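Local coordinates for glycerate dehydrogenase related protein (Thermoplasma acidophilum, PDB 3GVX) that probably reduces glyoxylate or hydroxypyruvate with NAD(P)H, as a member of the D-isomer specific 2-hydroxyacid dehydrogenase family, at residues 97-102 with 115-120; 200-205 with 226-231. All blocks are in the same frame, centred on the assembly; numbering follows the deposited sequence.

Interaction 1 of 2, residues 97-102 with 115-120. With K (potassium ion), chain C.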
loop_
_atom_site.group_PDB
_atom_site.type_symbol
_atom_site.label_atom_id
_atom_site.label_comp_id
_atom_site.label_asym_id
_atom_site.label_seq_id
_atom_site.Cartn_x
_atom_site.Cartn_y
_atom_site.Cartn_z
ATOM N N ALA B 97 3.524 6.901 -8.530
ATOM C CA ALA B 97 4.799 6.206 -8.526
ATOM C C ALA B 97 4.931 5.148 -9.613
ATOM O O ALA B 97 5.984 5.021 -10.201
ATOM C CB ALA B 97 5.077 5.597 -7.149
ATOM N N LYS B 98 3.860 4.417 -9.901
ATOM C CA LYS B 98 3.906 3.368 -10.926
ATOM C C LYS B 98 3.360 3.812 -12.283
ATOM O O LYS B 98 3.112 2.989 -13.169
ATOM C CB LYS B 98 3.146 2.113 -10.442
ATOM C CG LYS B 98 3.476 1.719 -9.014
ATOM C CD LYS B 98 4.970 1.462 -8.830
ATOM C CE LYS B 98 5.301 1.120 -7.389
ATOM N NZ LYS B 98 6.743 0.811 -7.169
ATOM N N ASN B 99 3.159 5.120 -12.417
ATOM C CA ASN B 99 2.634 5.683 -13.655
ATOM C C ASN B 99 1.446 4.860 -14.112
ATOM O O ASN B 99 1.334 4.488 -15.275
ATOM C CB ASN B 99 3.721 5.684 -14.732
ATOM C CG ASN B 99 4.913 6.532 -14.344
ATOM O OD1 ASN B 99 6.063 6.161 -14.601
ATOM N ND2 ASN B 99 4.649 7.683 -13.732
ATOM N N ILE B 100 0.560 4.562 -13.178
ATOM C CA ILE B 100 -0.606 3.749 -13.467
ATOM C C ILE B 100 -1.522 4.297 -14.571
ATOM O O ILE B 100 -1.863 3.568 -15.497
ATOM C CB ILE B 100 -1.434 3.500 -12.180
ATOM C CG1 ILE B 100 -0.618 2.654 -11.197
ATOM C CG2 ILE B 100 -2.770 2.850 -12.518
ATOM C CD1 ILE B 100 -0.269 1.253 -11.693
ATOM N N LEU B 101 -1.915 5.567 -14.491
ATOM C CA LEU B 101 -2.819 6.149 -15.495
ATOM C C LEU B 101 -2.260 6.195 -16.918
ATOM O O LEU B 101 -2.923 5.807 -17.877
ATOM C CB LEU B 101 -3.230 7.565 -15.089
ATOM C CG LEU B 101 -4.139 7.880 -13.898
ATOM C CD1 LEU B 101 -3.761 7.066 -12.670
ATOM C CD2 LEU B 101 -4.053 9.396 -13.657
ATOM N N GLU B 102 -1.036 6.682 -17.035
ATOM C CA GLU B 102 -0.379 6.798 -18.319
ATOM C C GLU B 102 -0.139 5.446 -18.989
ATOM O O GLU B 102 -0.421 5.278 -20.168
ATOM C CB GLU B 102 0.930 7.574 -18.151
ATOM C CG GLU B 102 0.744 8.896 -17.396
ATOM C CD GLU B 102 0.913 8.761 -15.883
ATOM O OE1 GLU B 102 0.589 7.694 -15.324
ATOM O OE2 GLU B 102 1.371 9.739 -15.259
ATOM N N SER B 115 8.543 1.681 -19.352
ATOM C CA SER B 115 9.162 2.839 -18.781
ATOM C C SER B 115 9.351 2.542 -17.304
ATOM O O SER B 115 8.609 1.770 -16.712
ATOM C CB SER B 115 8.266 4.053 -18.978
ATOM O OG SER B 115 8.928 5.213 -18.547
ATOM N N PRO B 116 10.372 3.138 -16.704
ATOM C CA PRO B 116 10.636 2.914 -15.289
ATOM C C PRO B 116 9.626 3.552 -14.351
ATOM O O PRO B 116 8.942 4.519 -14.697
ATOM C CB PRO B 116 12.054 3.466 -15.103
ATOM C CG PRO B 116 12.170 4.486 -16.200
ATOM C CD PRO B 116 11.518 3.785 -17.357
ATOM N N THR B 117 9.523 2.955 -13.171
ATOM C CA THR B 117 8.626 3.430 -12.156
ATOM C C THR B 117 9.418 3.804 -10.944
ATOM O O THR B 117 10.608 3.513 -10.842
ATOM C CB THR B 117 7.580 2.370 -11.775
ATOM O OG1 THR B 117 8.246 1.162 -11.414
ATOM C CG2 THR B 117 6.624 2.111 -12.930
ATOM N N THR B 118 8.728 4.471 -10.032
ATOM C CA THR B 118 9.325 4.903 -8.803
ATOM C C THR B 118 8.937 3.906 -7.729
ATOM O O THR B 118 7.833 3.392 -7.665
ATOM C CB THR B 118 8.835 6.295 -8.414
ATOM O OG1 THR B 118 9.285 7.234 -9.391
ATOM C CG2 THR B 118 9.364 6.686 -7.050
ATOM N N LEU B 119 9.884 3.649 -6.869
ATOM C CA LEU B 119 9.697 2.729 -5.787
ATOM C C LEU B 119 9.618 3.455 -4.473
ATOM O O LEU B 119 10.311 4.439 -4.273
ATOM C CB LEU B 119 10.898 1.851 -5.759
ATOM C CG LEU B 119 10.977 0.361 -5.858
ATOM C CD1 LEU B 119 10.824 -0.250 -7.281
ATOM C CD2 LEU B 119 12.360 0.200 -5.320
ATOM N N LEU B 120 8.820 2.927 -3.563
ATOM C CA LEU B 120 8.686 3.551 -2.266
ATOM C C LEU B 120 9.770 3.046 -1.339
ATOM O O LEU B 120 10.331 3.798 -0.543
ATOM C CB LEU B 120 7.322 3.246 -1.678
ATOM C CG LEU B 120 6.208 3.780 -2.563
ATOM C CD1 LEU B 120 4.862 3.437 -1.945
ATOM C CD2 LEU B 120 6.398 5.294 -2.755
HETATM K K K C . 6.527 -0.953 -11.314
HETATM O O HOH W 1 7.109 -1.321 -8.725
HETATM O O HOH W 2 6.174 3.366 -16.394
#
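Lys-98 reaches over Thr-117 to the backbone of Thr-118, and the outer half of its chain, from CD to NZ, makes the contact. CB leaves the backbone heading away from 115-120, but the chain bends at chi2 (-58°), which brings CD round to 4.0 Å from CB of Thr-117. From there it runs extended: CD and CE pass beside the carbonyl oxygen of Thr-118, and NZ donates to that Thr-118 O at 2.8 Å. NZ also donates to a water that binds the potassium ion, and it forms a salt bridge with Glu-87 of the second subunit. An alanine in place of Lys-98 would probably leave Thr-118 O and that glutamate without their ammonium partner and open a gap beside Thr-117. The backbone here is the end of helix 79-97, closed by a Schellman motif in which Asn-99, at positive phi, is the C-prime residue; helix 100-108 starts directly after it. Ala-97 O accepts a nearly straight bond from Thr-118 N (2.8 Å, 170° at the hydrogen), and the small Ala-97 CB lets Thr-118 come close. The beta-branched Thr-117 divides its work: CG2 packs on Lys-98 CA at 3.6 Å, while OG1 binds the potassium ion at 2.7 Å. His-88 and Val-256 of the second subunit complete the ligands, so the metal lies between the two chains.

Interaction 2 of 2, residues 200-205 with 226-231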
loop_
_atom_site.group_PDB
_atom_site.type_symbol
_atom_site.label_atom_id
_atom_site.label_comp_id
_atom_site.label_asym_id
_atom_site.label_seq_id
_atom_site.Cartn_x
_atom_site.Cartn_y
_atom_site.Cartn_z
ATOM N N ARG B 200 12.679 18.646 -2.857
ATOM C CA ARG B 200 13.730 17.879 -3.501
ATOM C C ARG B 200 13.228 17.646 -4.889
ATOM O O ARG B 200 12.042 17.790 -5.162
ATOM C CB ARG B 200 13.874 16.499 -2.888
ATOM C CG ARG B 200 14.324 16.497 -1.509
ATOM C CD ARG B 200 14.607 15.106 -1.093
ATOM N NE ARG B 200 15.429 15.159 0.095
ATOM C CZ ARG B 200 15.928 14.103 0.711
ATOM N NH1 ARG B 200 15.682 12.886 0.245
ATOM N NH2 ARG B 200 16.680 14.272 1.785
ATOM N N LYS B 201 14.135 17.209 -5.744
ATOM C CA LYS B 201 13.786 16.909 -7.114
ATOM C C LYS B 201 12.827 15.715 -7.124
ATOM O O LYS B 201 13.048 14.728 -6.426
ATOM C CB LYS B 201 15.056 16.590 -7.905
ATOM C CG LYS B 201 15.140 17.295 -9.260
ATOM C CD LYS B 201 15.112 18.839 -9.117
ATOM C CE LYS B 201 15.295 19.532 -10.466
ATOM N NZ LYS B 201 14.109 20.323 -10.878
ATOM N N ASN B 202 11.752 15.837 -7.894
ATOM C CA ASN B 202 10.738 14.785 -8.037
ATOM C C ASN B 202 9.845 14.550 -6.830
ATOM O O ASN B 202 9.246 13.485 -6.685
ATOM C CB ASN B 202 11.391 13.464 -8.425
ATOM C CG ASN B 202 12.102 13.547 -9.744
ATOM O OD1 ASN B 202 11.591 14.119 -10.708
ATOM N ND2 ASN B 202 13.286 12.972 -9.803
ATOM N N LEU B 203 9.743 15.562 -5.982
ATOM C CA LEU B 203 8.924 15.466 -4.792
ATOM C C LEU B 203 7.479 15.241 -5.178
ATOM O O LEU B 203 6.996 15.802 -6.158
ATOM C CB LEU B 203 9.032 16.748 -3.970
ATOM C CG LEU B 203 7.953 16.832 -2.886
ATOM C CD1 LEU B 203 8.275 15.856 -1.726
ATOM C CD2 LEU B 203 7.851 18.273 -2.398
ATOM N N THR B 204 6.805 14.394 -4.414
ATOM C CA THR B 204 5.396 14.113 -4.621
ATOM C C THR B 204 4.694 14.554 -3.354
ATOM O O THR B 204 5.058 14.163 -2.241
ATOM C CB THR B 204 5.128 12.619 -4.845
ATOM O OG1 THR B 204 5.845 12.182 -6.004
ATOM C CG2 THR B 204 3.634 12.371 -5.054
ATOM N N ILE B 205 3.691 15.394 -3.531
ATOM C CA ILE B 205 2.953 15.898 -2.405
ATOM C C ILE B 205 1.564 15.308 -2.387
ATOM O O ILE B 205 0.875 15.264 -3.404
ATOM C CB ILE B 205 2.884 17.417 -2.446
ATOM C CG1 ILE B 205 4.313 17.957 -2.542
ATOM C CG2 ILE B 205 2.122 17.934 -1.229
ATOM C CD1 ILE B 205 4.496 19.408 -2.202
ATOM N N ARG B 226 8.300 24.224 -11.385
ATOM C CA ARG B 226 8.814 22.954 -10.967
ATOM C C ARG B 226 7.984 21.766 -11.476
ATOM O O ARG B 226 7.319 21.081 -10.700
ATOM C CB ARG B 226 8.844 22.931 -9.454
ATOM C CG ARG B 226 9.522 21.737 -8.987
ATOM C CD ARG B 226 10.939 21.870 -9.434
ATOM N NE ARG B 226 11.700 22.215 -8.267
ATOM C CZ ARG B 226 12.050 21.316 -7.368
ATOM N NH1 ARG B 226 11.715 20.048 -7.556
ATOM N NH2 ARG B 226 12.666 21.690 -6.262
ATOM N N SER B 227 8.047 21.512 -12.778
ATOM C CA SER B 227 7.293 20.435 -13.417
ATOM C C SER B 227 7.582 18.983 -13.009
ATOM O O SER B 227 6.889 18.079 -13.470
ATOM C CB SER B 227 7.434 20.537 -14.942
ATOM O OG SER B 227 8.721 20.143 -15.376
ATOM N N ASP B 228 8.598 18.746 -12.181
ATOM C CA ASP B 228 8.928 17.383 -11.734
ATOM C C ASP B 228 8.119 17.063 -10.483
ATOM O O ASP B 228 7.975 15.909 -10.092
ATOM C CB ASP B 228 10.411 17.284 -11.404
ATOM C CG ASP B 228 10.848 18.372 -10.448
ATOM O OD1 ASP B 228 10.619 19.553 -10.768
ATOM O OD2 ASP B 228 11.400 18.058 -9.377
ATOM N N VAL B 229 7.594 18.108 -9.858
ATOM C CA VAL B 229 6.807 17.960 -8.647
ATOM C C VAL B 229 5.349 17.684 -8.953
ATOM O O VAL B 229 4.755 18.294 -9.841
ATOM C CB VAL B 229 6.913 19.224 -7.757
ATOM C CG1 VAL B 229 6.007 19.084 -6.533
ATOM C CG2 VAL B 229 8.364 19.437 -7.338
ATOM N N TRP B 230 4.782 16.736 -8.223
ATOM C CA TRP B 230 3.393 16.394 -8.414
ATOM C C TRP B 230 2.615 16.712 -7.175
ATOM O O TRP B 230 3.146 16.729 -6.070
ATOM C CB TRP B 230 3.224 14.916 -8.786
ATOM C CG TRP B 230 3.458 14.672 -10.224
ATOM C CD1 TRP B 230 4.606 14.925 -10.912
ATOM C CD2 TRP B 230 2.519 14.162 -11.182
ATOM N NE1 TRP B 230 4.449 14.602 -12.233
ATOM C CE2 TRP B 230 3.183 14.124 -12.427
ATOM C CE3 TRP B 230 1.194 13.721 -11.106
ATOM C CZ2 TRP B 230 2.556 13.671 -13.598
ATOM C CZ3 TRP B 230 0.573 13.264 -12.270
ATOM C CH2 TRP B 230 1.259 13.240 -13.496
ATOM N N TYR B 231 1.338 16.970 -7.374
ATOM C CA TYR B 231 0.468 17.285 -6.275
ATOM C C TYR B 231 -0.719 16.359 -6.363
ATOM O O TYR B 231 -1.508 16.441 -7.293
ATOM C CB TYR B 231 0.017 18.742 -6.372
ATOM C CG TYR B 231 -0.876 19.180 -5.237
ATOM C CD1 TYR B 231 -0.443 19.109 -3.919
ATOM C CD2 TYR B 231 -2.146 19.689 -5.483
ATOM C CE1 TYR B 231 -1.261 19.522 -2.868
ATOM C CE2 TYR B 231 -2.979 20.116 -4.443
ATOM C CZ TYR B 231 -2.528 20.036 -3.138
ATOM O OH TYR B 231 -3.327 20.480 -2.113
#
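Asp-228 OD2 accepts the backbone N-H of Asn-202 at 2.7 Å through its anti lone pair, in an almost straight bond (175° at the hydrogen). The same oxygen forms a salt bridge with Arg-226 NH1, also at 2.7 Å, although the hydrogen-bond angle there is poor. A short acid suits this place: CG sits between the backbone N and the carbonyl carbon (chi1 52°), on a CB that already points toward 200-205, and the short chain keeps the carboxylate beside the type II turn 200-203. Arg-226, bent at chi2 and chi3, also reaches in, and its NH1 adds a weak bond to Arg-200 O, while NH2 is held by Ala-199 O. The aliphatic CD of Lys-201 lies over one face of the guanidinium. The Lys-201 ammonium lies near the same carboxylate, a looser and less certain salt bridge, and the acid probably offsets the repulsion between the two cations. Asn-202, whose positive phi suits the turn, has OD1 3.4 Å from Asp-228 CB, its amide plane steeply turned against the carboxylate.

Beyond the turns the backbones pair in parallel. Trp-230 N donates to Leu-203 O at 3.2 Å, and Ile-205 N to Trp-230 O at 2.9 Å. Val-229 CG1 rests on Leu-203 O, and Ile-205 CG2 meets the edge of the Tyr-231 ring at CD1, 3.9 Å away; a beta-branched and an aromatic residue suit these last two buried strand positions. Helix 216-225 packs on Val-229 and Tyr-231 as it connects strands 204-207 and 230-233, the beta-alpha-beta unit characteristic of the Rossmann-type NAD-binding domain.

How the interactions relate
Both contacts lie in the sequence range of the NAD-binding domain, their centres about 14 Å apart, and each is partly buried. Interaction 1 ties a helix end to the loop that leads into strand 124-128, and it faces the second subunit, so some of its polar groups, those of Lys-98 and Thr-117, are shared with the other chain or the metal. Interaction 2 lies within one subunit: its strand ends are mostly buried and joined by backbone bonds and apolar side chains, whereas the preceding turns carry charged groups nearer the surface. Glu-102 OE2 packs against Trp-230 CH2 at 3.9 Å, and the Trp-230 ring stacks with His-96 on helix 79-97, which brings the two regions together.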